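Local coordinates for putative 6-phosphogluconolactonase (Neisseria gonorrhoeae, PDB 3LHI), which probably hydrolyses 6-phosphogluconolactone to 6-phosphogluconate, the second step of the oxidative pentose phosphate pathway, at residues Ala25-Gly28 with Ala29-Lys33; Phe49-Ala52 with Leu53-Lys56. All coordinates share one frame; numbering follows the deposited sequence.

Contact 1 (Ala25-Gly28 with Ala29-Lys33)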
ATOM      1  N   ALA A  25      10.283   4.756  11.155  1.00 14.33           N
ATOM      2  CA  ALA A  25      10.918   4.068  10.002  1.00 14.80           C
ATOM      3  C   ALA A  25      11.302   5.095   8.927  1.00 13.96           C
ATOM      4  O   ALA A  25      12.380   5.036   8.319  1.00 15.22           O
ATOM      5  CB  ALA A  25       9.947   3.002   9.446  1.00 14.84           C
ATOM      6  N   LEU A  26      10.438   6.075   8.646  1.00 12.47           N
ATOM      7  CA  LEU A  26      10.773   7.132   7.720  1.00 12.66           C
ATOM      8  C   LEU A  26      11.994   7.920   8.179  1.00 14.44           C
ATOM      9  O   LEU A  26      12.859   8.277   7.392  1.00 13.71           O
ATOM     10  CB  LEU A  26       9.589   8.044   7.467  1.00 13.92           C
ATOM     11  CG  LEU A  26       8.447   7.400   6.665  1.00 12.88           C
ATOM     12  CD1 LEU A  26       7.205   8.365   6.714  1.00 14.96           C
ATOM     13  CD2 LEU A  26       8.810   7.082   5.208  1.00 13.83           C
ATOM     14  N   GLN A  27      12.044   8.213   9.465  1.00 14.42           N
ATOM     15  CA  GLN A  27      13.160   8.962  10.044  1.00 15.53           C
ATOM     16  C   GLN A  27      14.449   8.202   9.816  1.00 14.82           C
ATOM     17  O   GLN A  27      15.488   8.849   9.507  1.00 17.33           O
ATOM     18  CB  GLN A  27      12.938   9.288  11.511  1.00 15.96           C
ATOM     19  CG  GLN A  27      14.041  10.243  12.013  1.00 16.94           C
ATOM     20  CD  GLN A  27      14.014  11.562  11.303  1.00 15.48           C
ATOM     21  OE1 GLN A  27      12.978  12.251  11.320  1.00 19.11           O
ATOM     22  NE2 GLN A  27      15.150  11.977  10.704  1.00 18.81           N
ATOM     23  N   GLY A  28      14.413   6.891   9.964  1.00 16.26           N
ATOM     24  CA  GLY A  28      15.623   6.090   9.745  1.00 16.84           C
ATOM     25  C   GLY A  28      16.123   6.191   8.311  1.00 16.62           C
ATOM     26  O   GLY A  28      17.340   6.340   8.084  1.00 17.93           O
ATOM     27  N   ALA A  29      15.201   6.167   7.325  1.00 15.67           N
ATOM     28  CA  ALA A  29      15.549   6.373   5.947  1.00 15.54           C
ATOM     29  C   ALA A  29      16.099   7.772   5.715  1.00 14.71           C
ATOM     30  O   ALA A  29      17.125   7.936   5.068  1.00 17.35           O
ATOM     31  CB  ALA A  29      14.370   6.082   5.049  1.00 16.29           C
ATOM     32  N   LEU A  30      15.483   8.799   6.275  1.00 14.66           N
ATOM     33  CA  LEU A  30      15.956  10.150   6.137  1.00 15.53           C
ATOM     34  C   LEU A  30      17.389  10.285   6.743  1.00 16.08           C
ATOM     35  O   LEU A  30      18.235  10.925   6.147  1.00 18.51           O
ATOM     36  CB  LEU A  30      15.036  11.155   6.836  1.00 14.61           C
ATOM     37  CG  LEU A  30      13.691  11.366   6.120  1.00 15.05           C
ATOM     38  CD1 LEU A  30      12.727  12.073   7.096  1.00 17.23           C
ATOM     39  CD2 LEU A  30      13.814  12.131   4.798  1.00 15.37           C
ATOM     40  N   ASP A  31      17.621   9.664   7.893  1.00 15.68           N
ATOM     41  CA  ASP A  31      18.930   9.695   8.545  1.00 17.13           C
ATOM     42  C   ASP A  31      19.972   9.008   7.645  1.00 19.47           C
ATOM     43  O   ASP A  31      21.114   9.462   7.563  1.00 20.80           O
ATOM     44  CB  ASP A  31      18.879   8.967   9.877  1.00 18.77           C
ATOM     45  CG  ASP A  31      18.113   9.726  10.939  1.00 20.61           C
ATOM     46  OD1 ASP A  31      17.826  10.912  10.733  1.00 21.19           O
ATOM     47  OD2 ASP A  31      17.827   9.074  11.983  1.00 24.52           O
ATOM     48  N   GLU A  32      19.601   7.875   7.056  1.00 17.21           N
ATOM     49  CA  GLU A  32      20.550   7.024   6.263  1.00 18.65           C
ATOM     50  C   GLU A  32      20.891   7.691   4.934  1.00 17.29           C
ATOM     51  O   GLU A  32      22.050   7.646   4.442  1.00 18.38           O
ATOM     52  CB  GLU A  32      19.946   5.654   5.955  1.00 23.55           C
ATOM     53  CG  GLU A  32      20.037   4.568   7.034  1.00 30.55           C
ATOM     54  CD  GLU A  32      20.073   3.132   6.410  1.00 37.79           C
ATOM     55  OE1 GLU A  32      19.546   2.924   5.273  1.00 42.09           O
ATOM     56  OE2 GLU A  32      20.658   2.194   7.028  1.00 49.41           O
ATOM     57  N   LYS A  33      19.895   8.264   4.289  1.00 17.51           N
ATOM     58  CA  LYS A  33      20.101   8.718   2.932  1.00 19.03           C
ATOM     59  C   LYS A  33      19.513  10.008   2.446  1.00 15.78           C
ATOM     60  O   LYS A  33      19.625  10.362   1.287  1.00 17.31           O
ATOM     61  CB  LYS A  33      19.779   7.662   1.970  1.00 22.81           C
ATOM     62  CG  LYS A  33      18.410   7.335   1.957  1.00 19.34           C
ATOM     63  CD  LYS A  33      18.235   6.040   1.101  1.00 27.00           C
ATOM     64  CE  LYS A  33      16.869   5.420   1.292  1.00 25.34           C
ATOM     65  NZ  LYS A  33      16.582   4.265   0.332  1.00 26.02           N
TER

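Contact 2 (Phe49-Ala52 with Leu53-Lys56)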
ATOM      1  N   PHE A  49      -4.894   6.562  10.774  1.00 10.59           N
ATOM      2  CA  PHE A  49      -3.428   6.478  10.698  1.00 10.96           C
ATOM      3  C   PHE A  49      -2.887   7.616   9.829  1.00 10.15           C
ATOM      4  O   PHE A  49      -1.936   8.279  10.232  1.00 10.85           O
ATOM      5  CB  PHE A  49      -3.048   5.100  10.183  1.00 12.00           C
ATOM      6  CG  PHE A  49      -1.736   5.067   9.428  1.00 10.88           C
ATOM      7  CD1 PHE A  49      -0.527   5.330  10.030  1.00 12.70           C
ATOM      8  CD2 PHE A  49      -1.724   4.737   8.087  1.00 12.41           C
ATOM      9  CE1 PHE A  49       0.647   5.304   9.295  1.00 12.93           C
ATOM     10  CE2 PHE A  49      -0.565   4.678   7.373  1.00 13.47           C
ATOM     11  CZ  PHE A  49       0.614   4.968   7.964  1.00 12.29           C
ATOM     12  N   PHE A  50      -3.462   7.844   8.663  1.00  9.99           N
ATOM     13  CA  PHE A  50      -3.031   8.918   7.814  1.00  9.64           C
ATOM     14  C   PHE A  50      -3.105  10.248   8.575  1.00  9.99           C
ATOM     15  O   PHE A  50      -2.209  11.103   8.457  1.00  9.70           O
ATOM     16  CB  PHE A  50      -3.908   9.051   6.577  1.00 10.32           C
ATOM     17  CG  PHE A  50      -3.763   7.964   5.527  1.00 10.03           C
ATOM     18  CD1 PHE A  50      -2.751   7.054   5.535  1.00 11.17           C
ATOM     19  CD2 PHE A  50      -4.695   7.907   4.518  1.00 11.70           C
ATOM     20  CE1 PHE A  50      -2.674   6.077   4.525  1.00 12.42           C
ATOM     21  CE2 PHE A  50      -4.625   6.928   3.522  1.00 12.96           C
ATOM     22  CZ  PHE A  50      -3.592   6.045   3.539  1.00 12.30           C
ATOM     23  N   ASN A  51      -4.230  10.490   9.247  1.00  9.44           N
ATOM     24  CA  ASN A  51      -4.392  11.747   9.951  1.00  9.76           C
ATOM     25  C   ASN A  51      -3.301  11.927  11.018  1.00 10.16           C
ATOM     26  O   ASN A  51      -2.694  13.007  11.121  1.00 10.78           O
ATOM     27  CB  ASN A  51      -5.806  11.845  10.527  1.00 10.49           C
ATOM     28  CG  ASN A  51      -6.040  13.148  11.237  1.00 10.80           C
ATOM     29  OD1 ASN A  51      -6.020  14.204  10.601  1.00 12.51           O
ATOM     30  ND2 ASN A  51      -6.180  13.067  12.551  1.00 12.54           N
ATOM     31  N   ALA A  52      -3.062  10.905  11.814  1.00  9.76           N
ATOM     32  CA  ALA A  52      -2.036  10.965  12.835  1.00 10.61           C
ATOM     33  C   ALA A  52      -0.649  11.187  12.187  1.00 10.47           C
ATOM     34  O   ALA A  52       0.182  11.963  12.676  1.00 11.66           O
ATOM     35  CB  ALA A  52      -2.044   9.720  13.707  1.00 11.84           C
ATOM     36  N   LEU A  53      -0.346  10.439  11.130  1.00 11.13           N
ATOM     37  CA  LEU A  53       0.965  10.543  10.487  1.00 11.61           C
ATOM     38  C   LEU A  53       1.161  11.940   9.925  1.00 10.18           C
ATOM     39  O   LEU A  53       2.289  12.478   9.981  1.00 11.98           O
ATOM     40  CB  LEU A  53       1.105   9.486   9.398  1.00 10.73           C
ATOM     41  CG  LEU A  53       2.403   9.484   8.601  1.00 10.86           C
ATOM     42  CD1 LEU A  53       3.591   9.183   9.543  1.00 13.23           C
ATOM     43  CD2 LEU A  53       2.321   8.455   7.496  1.00 12.25           C
ATOM     44  N   SER A  54       0.084  12.548   9.396  1.00 10.07           N
ATOM     45  CA  SER A  54       0.172  13.853   8.752  1.00 10.57           C
ATOM     46  C   SER A  54       0.664  14.942   9.707  1.00 10.39           C
ATOM     47  O   SER A  54       1.163  15.984   9.257  1.00 11.31           O
ATOM     48  CB  SER A  54      -1.163  14.267   8.140  1.00 10.57           C
ATOM     49  OG  SER A  54      -2.101  14.710   9.132  1.00 10.91           O
ATOM     50  N   GLN A  55       0.478  14.726  11.007  1.00 11.46           N
ATOM     51  CA  GLN A  55       0.878  15.671  12.054  1.00 11.56           C
ATOM     52  C   GLN A  55       2.304  15.514  12.510  1.00 13.78           C
ATOM     53  O   GLN A  55       2.802  16.352  13.258  1.00 15.61           O
ATOM     54  CB  GLN A  55      -0.066  15.538  13.264  1.00 12.23           C
ATOM     55  CG  GLN A  55      -1.517  15.918  12.944  1.00 12.85           C
ATOM     56  CD  GLN A  55      -2.444  15.762  14.129  1.00 15.62           C
ATOM     57  OE1 GLN A  55      -1.997  15.516  15.238  1.00 18.33           O
ATOM     58  NE2 GLN A  55      -3.719  15.928  13.894  1.00 19.40           N
ATOM     59  N   LYS A  56       2.970  14.443  12.111  1.00 12.87           N
ATOM     60  CA  LYS A  56       4.341  14.194  12.545  1.00 13.47           C
ATOM     61  C   LYS A  56       5.299  15.245  11.939  1.00 14.06           C
ATOM     62  O   LYS A  56       5.193  15.614  10.729  1.00 15.22           O
ATOM     63  CB  LYS A  56       4.770  12.780  12.136  1.00 15.18           C
ATOM     64  CG  LYS A  56       4.042  11.682  12.828  1.00 15.29           C
ATOM     65  CD  LYS A  56       4.497  11.597  14.285  1.00 17.03           C
ATOM     66  CE  LYS A  56       3.943  10.403  14.985  1.00 18.45           C
ATOM     67  NZ  LYS A  56       4.565  10.229  16.367  1.00 24.94           N
TER

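Contact 1 (Ala25-Gly28 with Ala29-Lys33)
The amide of Gln27 and the carboxylate of Asp31 are turned 43° against each other, and the hydrogen bond between them uses the two groups differently. Gln27 NE2 donates to Asp31 OD1 at 2.9 Å. The acceptor lies almost in the plane of the amide, yet the amide nitrogen comes to the carboxylate from above its plane, 45° out of it. Gln27 O lies over the same carboxylate face, 3.1 Å from Asp31 CG, a close approach of acceptors and not a bond. Gln27 bends at chi2 (63°), which brings its amide back along the helix to the residue one turn on. Both residues belong to the last turns of helix 11-33, and this i to i+4 side-chain bond runs beside the backbone bond of the same pair, Asp31 N to Gln27 O at 2.8 Å. One residue earlier, Leu30 lays CG 3.4 Å from Leu26 O, the carbonyl that also receives Leu30 N at 2.9 Å. Leu26 itself is buried against Ala36 and Leu38 of strand 36-40 and Val130 of strand 130-133. Glu32 N is bonded to Gly28 O at 2.9 Å, and Glu32 CG rests 3.4 Å from that oxygen.

Contact 2 (Phe49-Ala52 with Leu53-Lys56)
Ser54 OG donates to Asn51 O at 2.7 Å, folding the hydroxyl back onto the carbonyl three residues earlier. Its chi1 of 76° sets OG between the backbone N and the carbonyl carbon, while Ser54 N reaches Phe50 O at 2.9 Å; side chain and backbone of one serine therefore grip two successive carbonyls. Nearby, Leu53 CD2 meets the Phe49 ring obliquely, 3.9 Å from CZ, the two side chains pointing the same way. Leu53 N is bonded to Phe49 O at 2.8 Å, so the apolar pair is also tied through the main chain. The segments take in the last turn of helix 47-54 and the chain leaving it; this helix is the crossover of a beta-alpha-beta unit between strands 36-40 and 63-71. Here the bonding tightens from i+4 to i+3: Gln55 N turns to Ala52 O at 3.2 Å, from well above the carbonyl plane, and Lys56 N to Leu53 O at 3.0 Å. Farther out, Asn92 ND2 is a second partner of Ser54 OG, and Asn51 OD1 is bonded to Lys91 NZ. Phe49 packs on Leu18 and Val22 of helix 11-33, and Lys56 NZ forms a salt bridge with Asp20 of that helix.

In the fold
Contact 1 lies in the C-terminal part of helix 11-33, and contact 2 near the C-terminal end of helix 47-54; between the two helices the chain passes through strand 36-40 of the mixed sheet. The centres of the contacts are about 17 Å apart and their nearest atoms about 5 Å apart, without touching. Among the residues they share are Leu38 of strand 36-40 and Trp60, each touched by both Leu26 and Leu53. Earlier residues of helix 11-33 pack directly on Phe49 and Ala52, so the two helices are neighbours beside the same part of the sheet. Contact 1 is at the surface, whereas contact 2 is partly buried within a beta-alpha-beta unit of the glucosamine-6-phosphate isomerase/6-phosphogluconolactonase family region.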